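Local coordinates for putative XRE-family transcriptional regulator (Rhodococcus sp., PDB 2OFY), which probably binds DNA through a helix-turn-helix domain of the XRE family, as expected of a putative transcriptional regulator, at residues Gly18-Arg22 with Lys46-Gly50; Val33-Ile39 with Ala62-Leu67. All coordinates share one frame; numbering follows the deposited sequence. Where two conformers were deposited one is given.

Contact 1: Gly18-Arg22 with Lys46-Gly50; sequences GELLR and KIETG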
loop_
_atom_site.group_PDB
_atom_site.type_symbol
_atom_site.label_atom_id
_atom_site.label_comp_id
_atom_site.label_asym_id
_atom_site.label_seq_id
_atom_site.Cartn_x
_atom_site.Cartn_y
_atom_site.Cartn_z
ATOM N N GLY A 18 9.770 5.523 -4.735
ATOM C CA GLY A 18 10.559 6.571 -4.029
ATOM C C GLY A 18 10.801 7.766 -4.940
ATOM O O GLY A 18 10.565 8.917 -4.564
ATOM N N GLU A 19 11.204 7.491 -6.180
ATOM C CA GLU A 19 11.447 8.560 -7.152
ATOM C C GLU A 19 10.184 9.357 -7.420
ATOM O O GLU A 19 10.250 10.601 -7.495
ATOM C CB GLU A 19 11.960 7.986 -8.482
ATOM C CG GLU A 19 12.380 9.122 -9.466
ATOM C CD GLU A 19 12.651 8.683 -10.913
ATOM O OE1 GLU A 19 12.789 7.465 -11.161
ATOM O OE2 GLU A 19 12.741 9.571 -11.807
ATOM N N LEU A 20 9.049 8.679 -7.549
ATOM C CA LEU A 20 7.755 9.372 -7.802
ATOM C C LEU A 20 7.344 10.276 -6.632
ATOM O O LEU A 20 6.914 11.437 -6.851
ATOM C CB LEU A 20 6.668 8.309 -7.960
ATOM C CG LEU A 20 5.720 8.246 -9.113
ATOM C CD1 LEU A 20 6.332 8.805 -10.424
ATOM C CD2 LEU A 20 5.353 6.786 -9.252
ATOM N N LEU A 21 7.520 9.776 -5.413
ATOM C CA LEU A 21 7.207 10.546 -4.195
ATOM C C LEU A 21 8.175 11.751 -4.100
ATOM O O LEU A 21 7.773 12.875 -3.755
ATOM C CB LEU A 21 7.323 9.675 -2.942
ATOM C CG LEU A 21 6.190 8.630 -2.925
ATOM C CD1 LEU A 21 6.384 7.700 -1.738
ATOM C CD2 LEU A 21 4.803 9.301 -2.895
ATOM N N ARG A 22 9.451 11.510 -4.399
ATOM C CA ARG A 22 10.420 12.621 -4.355
ATOM C C ARG A 22 10.041 13.721 -5.371
ATOM O O ARG A 22 10.051 14.895 -5.021
ATOM C CB ARG A 22 11.868 12.093 -4.591
ATOM C CG ARG A 22 12.972 13.196 -4.724
ATOM C CD ARG A 22 12.968 14.028 -3.542
ATOM N NE ARG A 22 13.818 15.229 -3.630
ATOM C CZ ARG A 22 13.335 16.452 -3.774
ATOM N NH1 ARG A 22 12.029 16.648 -3.934
ATOM N NH2 ARG A 22 14.180 17.471 -3.790
ATOM N N LYS A 46 14.310 7.236 3.471
ATOM C CA LYS A 46 14.454 5.869 3.053
ATOM C C LYS A 46 13.400 5.527 2.034
ATOM O O LYS A 46 13.701 4.839 1.058
ATOM C CB LYS A 46 14.323 4.971 4.275
ATOM C CG LYS A 46 15.621 5.010 5.109
ATOM C CD LYS A 46 15.428 4.149 6.383
ATOM C CE LYS A 46 16.713 4.226 7.217
ATOM N NZ LYS A 46 16.547 3.748 8.621
ATOM N N ILE A 47 12.166 5.998 2.232
ATOM C CA ILE A 47 11.125 5.703 1.187
ATOM C C ILE A 47 11.550 6.340 -0.162
ATOM O O ILE A 47 11.518 5.698 -1.206
ATOM C CB ILE A 47 9.730 6.209 1.609
ATOM C CG1 ILE A 47 9.196 5.295 2.743
ATOM C CG2 ILE A 47 8.794 6.224 0.366
ATOM C CD1 ILE A 47 8.079 6.037 3.508
ATOM N N GLU A 48 11.959 7.609 -0.131
ATOM C CA GLU A 48 12.248 8.339 -1.357
ATOM C C GLU A 48 13.420 7.734 -2.135
ATOM O O GLU A 48 13.528 7.886 -3.378
ATOM C CB GLU A 48 12.550 9.806 -1.020
ATOM C CG GLU A 48 11.311 10.578 -0.718
ATOM C CD GLU A 48 11.569 12.089 -0.570
ATOM O OE1 GLU A 48 12.732 12.508 -0.480
ATOM O OE2 GLU A 48 10.563 12.808 -0.544
ATOM N N THR A 49 14.338 7.114 -1.390
ATOM C CA THR A 49 15.567 6.586 -1.957
ATOM C C THR A 49 15.554 5.072 -2.104
ATOM O O THR A 49 16.608 4.466 -2.434
ATOM C CB THR A 49 16.805 7.035 -1.140
ATOM O OG1 THR A 49 16.657 6.531 0.207
ATOM C CG2 THR A 49 16.908 8.559 -1.138
ATOM N N GLY A 50 14.407 4.460 -1.855
ATOM C CA GLY A 50 14.149 3.018 -2.018
ATOM C C GLY A 50 14.873 2.111 -1.036
ATOM O O GLY A 50 15.217 0.963 -1.374
HETATM O O HOH W 1 7.811 12.609 -0.672
#
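Gly18 and Glu48 bring their CA atoms to 3.6 Å, so helix 8-25 meets the C-terminal end of helix 41-48 backbone to backbone. Gly18 CA lies 3.1 Å from Ile47 O, and a CB on that residue would run into the carbonyl oxygens of both Ile47 and Glu48; glycine is what lets the chains come this near. Helix 41-48 ends here in a Schellman motif, with Gly50 at positive phi as its C-prime residue. On one flank Leu21 CD1 touches Ile47 CG2 at 3.5 Å, both side chains also packing on Ile60 of helix 57-66. Glu48 reaches along helix 8-25 instead: with CG anti to its own carbonyl carbon (chi1 -77°) and the chain extended beyond, its carboxylate lies beside Arg22, OE1 3.4 Å from Arg22 CD. The carboxylate and guanidinium planes are only 11° apart, yet OE1 lies well out of the guanidinium plane and no N-H points at it; Arg22 NH1 bonds to Gly26 O, while Glu48 OE2 forms a salt bridge with Arg25. A water also donates to Glu48 OE2 at 2.8 Å and, weakly, to Leu21 O. Replacing Glu48 with an alanine would probably leave Arg25 without its carboxylate mate and deprive the water of the stronger of these two bonds. OE2 is gripped by Arg25 and the water, OE1 bonds elsewhere, and the nearby Arg22 charge probably helps stabilise this buried carboxylate.

Contact 2: Val33-Ile39 with Ala62-Leu67; sequences VAFDAGI and AVARVL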
loop_
_atom_site.group_PDB
_atom_site.type_symbol
_atom_site.label_atom_id
_atom_site.label_comp_id
_atom_site.label_asym_id
_atom_site.label_seq_id
_atom_site.Cartn_x
_atom_site.Cartn_y
_atom_site.Cartn_z
ATOM N N VAL A 33 6.651 17.654 5.019
ATOM C CA VAL A 33 6.018 16.408 4.500
ATOM C C VAL A 33 5.948 15.328 5.618
ATOM O O VAL A 33 4.879 14.797 5.891
ATOM C CB VAL A 33 6.667 15.901 3.208
ATOM C CG1 VAL A 33 5.918 14.570 2.797
ATOM C CG2 VAL A 33 6.531 16.951 2.094
ATOM N N ALA A 34 7.090 15.022 6.257
ATOM C CA ALA A 34 7.178 13.987 7.306
ATOM C C ALA A 34 6.232 14.325 8.461
ATOM O O ALA A 34 5.434 13.475 8.907
ATOM C CB ALA A 34 8.611 13.895 7.814
ATOM N N PHE A 35 6.252 15.598 8.909
ATOM C CA PHE A 35 5.361 16.038 9.999
ATOM C C PHE A 35 3.878 15.863 9.657
ATOM O O PHE A 35 3.126 15.332 10.481
ATOM C CB PHE A 35 5.629 17.483 10.451
ATOM C CG PHE A 35 4.640 17.996 11.503
ATOM C CD1 PHE A 35 4.693 17.567 12.848
ATOM C CD2 PHE A 35 3.636 18.894 11.149
ATOM C CE1 PHE A 35 3.766 18.033 13.780
ATOM C CE2 PHE A 35 2.705 19.362 12.087
ATOM C CZ PHE A 35 2.773 18.939 13.412
ATOM N N ASP A 36 3.460 16.322 8.473
ATOM C CA ASP A 36 2.057 16.276 8.067
ATOM C C ASP A 36 1.583 14.833 7.830
ATOM O O ASP A 36 0.409 14.545 8.044
ATOM C CB ASP A 36 1.809 17.115 6.770
ATOM C CG ASP A 36 1.912 18.630 6.993
ATOM O OD1 ASP A 36 2.040 19.110 8.157
ATOM O OD2 ASP A 36 1.857 19.398 5.973
ATOM N N ALA A 37 2.495 13.958 7.425
ATOM C CA ALA A 37 2.200 12.522 7.158
ATOM C C ALA A 37 2.288 11.676 8.429
ATOM O O ALA A 37 1.858 10.511 8.481
ATOM C CB ALA A 37 3.134 11.966 6.068
ATOM N N GLY A 38 2.872 12.267 9.465
ATOM C CA GLY A 38 3.053 11.574 10.749
ATOM C C GLY A 38 4.186 10.551 10.739
ATOM O O GLY A 38 4.135 9.511 11.460
ATOM N N ILE A 39 5.253 10.853 10.022
ATOM C CA ILE A 39 6.387 9.930 9.988
ATOM C C ILE A 39 7.697 10.647 10.272
ATOM O O ILE A 39 7.715 11.890 10.380
ATOM C CB ILE A 39 6.468 9.207 8.630
ATOM C CG1 ILE A 39 6.732 10.196 7.475
ATOM C CG2 ILE A 39 5.190 8.334 8.392
ATOM C CD1 ILE A 39 7.097 9.479 6.098
ATOM N N ALA A 62 -0.402 8.048 3.501
ATOM C CA ALA A 62 -0.377 9.292 4.250
ATOM C C ALA A 62 0.496 10.285 3.497
ATOM O O ALA A 62 0.207 11.480 3.481
ATOM C CB ALA A 62 0.152 9.040 5.646
ATOM N N VAL A 63 1.603 9.801 2.957
ATOM C CA VAL A 63 2.545 10.720 2.272
ATOM C C VAL A 63 1.843 11.208 0.990
ATOM O O VAL A 63 1.854 12.403 0.656
ATOM C CB VAL A 63 3.866 10.063 1.949
ATOM C CG1 VAL A 63 4.706 10.950 0.943
ATOM C CG2 VAL A 63 4.631 9.728 3.239
ATOM N N ALA A 64 1.225 10.300 0.268
ATOM C CA ALA A 64 0.500 10.687 -0.973
ATOM C C ALA A 64 -0.557 11.728 -0.697
ATOM O O ALA A 64 -0.690 12.726 -1.442
ATOM C CB ALA A 64 -0.118 9.408 -1.699
ATOM N N ARG A 65 -1.325 11.547 0.374
ATOM C CA ARG A 65 -2.358 12.569 0.698
ATOM C C ARG A 65 -1.730 13.957 0.948
ATOM O O ARG A 65 -2.223 14.945 0.458
ATOM C CB ARG A 65 -3.279 12.136 1.809
ATOM C CG ARG A 65 -2.656 11.648 3.050
ATOM C CD ARG A 65 -2.573 12.697 4.138
ATOM N NE ARG A 65 -2.069 12.131 5.383
ATOM C CZ ARG A 65 -1.979 12.808 6.513
ATOM N NH1 ARG A 65 -2.385 14.086 6.529
ATOM N NH2 ARG A 65 -1.527 12.203 7.628
ATOM N N VAL A 66 -0.629 14.018 1.696
ATOM C CA VAL A 66 0.061 15.285 1.988
ATOM C C VAL A 66 0.492 15.939 0.668
ATOM O O VAL A 66 0.420 17.189 0.527
ATOM C CB VAL A 66 1.265 15.082 2.946
ATOM C CG1 VAL A 66 2.146 16.364 3.061
ATOM C CG2 VAL A 66 0.786 14.593 4.388
ATOM N N LEU A 67 0.917 15.106 -0.294
ATOM C CA LEU A 67 1.422 15.582 -1.591
ATOM C C LEU A 67 0.338 15.781 -2.640
ATOM O O LEU A 67 0.660 16.119 -3.800
ATOM C CB LEU A 67 2.510 14.636 -2.129
ATOM C CG LEU A 67 3.683 14.418 -1.179
ATOM C CD1 LEU A 67 4.551 13.330 -1.820
ATOM C CD2 LEU A 67 4.489 15.753 -1.029
HETATM O O HOH W 2 -1.621 16.288 8.265
#
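Ala62 sets its CB 3.6 Å from Ala37 O, at the C-terminal end of helix 30-37, where the two small side chains let the CA atoms come within 5.1 Å. One residue on, Val63 uses both branches: CG2 touches both Ala37 CB and Ile39 CD1, 3.8 Å from the latter, while CG1 faces Val33 CG1 more loosely. Ile39 reaches it from beyond the turn made by Gly38, the positive-phi C-prime residue of a Schellman motif, and crosses Val63 at about a right angle. The guanidinium of Arg65 lies near Asp36 O. The angles are too poor for a direct bond, but a water joins the two, donating to Asp36 O at 2.7 Å and accepting from Arg65 NH1 at 2.9 Å. Val66 is directed toward helix 30-37, with CG1 anti to the backbone N (chi1 170°): its CG2 lies 3.5 Å from Ala37 N and against one face of the Arg65 guanidinium, offset toward the rim, and CG1 meets Asp36 CB. Leu67 closes the row, CD2 against Val33 CG2 at 3.9 Å. The segment axes of helices 30-37 and 57-66 pass 8.8 Å apart at 115°. Helix 8-25 joins them at the Val33 and Leu67 end through Arg25, and helix 41-48 packs on Val33 and Ile39 through Leu44.

How the contacts relate
The centres of contacts 1 and 2 lie about 13 Å apart, and their segments alternate along the chain, so the two pairings interlock four of the five helices. Contact 1 joins helix 8-25 to helix 41-48, contact 2 helix 30-37 to helix 57-66. They also touch directly: Leu21 CD2 packs 4.2 Å from Val63 CG1, and Leu21 O lies 3.8 Å from Leu67 CD1. Arg25, of helix 8-25, serves both contacts. Helices 30-37 and 41-48, one from each contact, follow each other in the chain, consistent with the helix-turn-helix of XRE-family regulators.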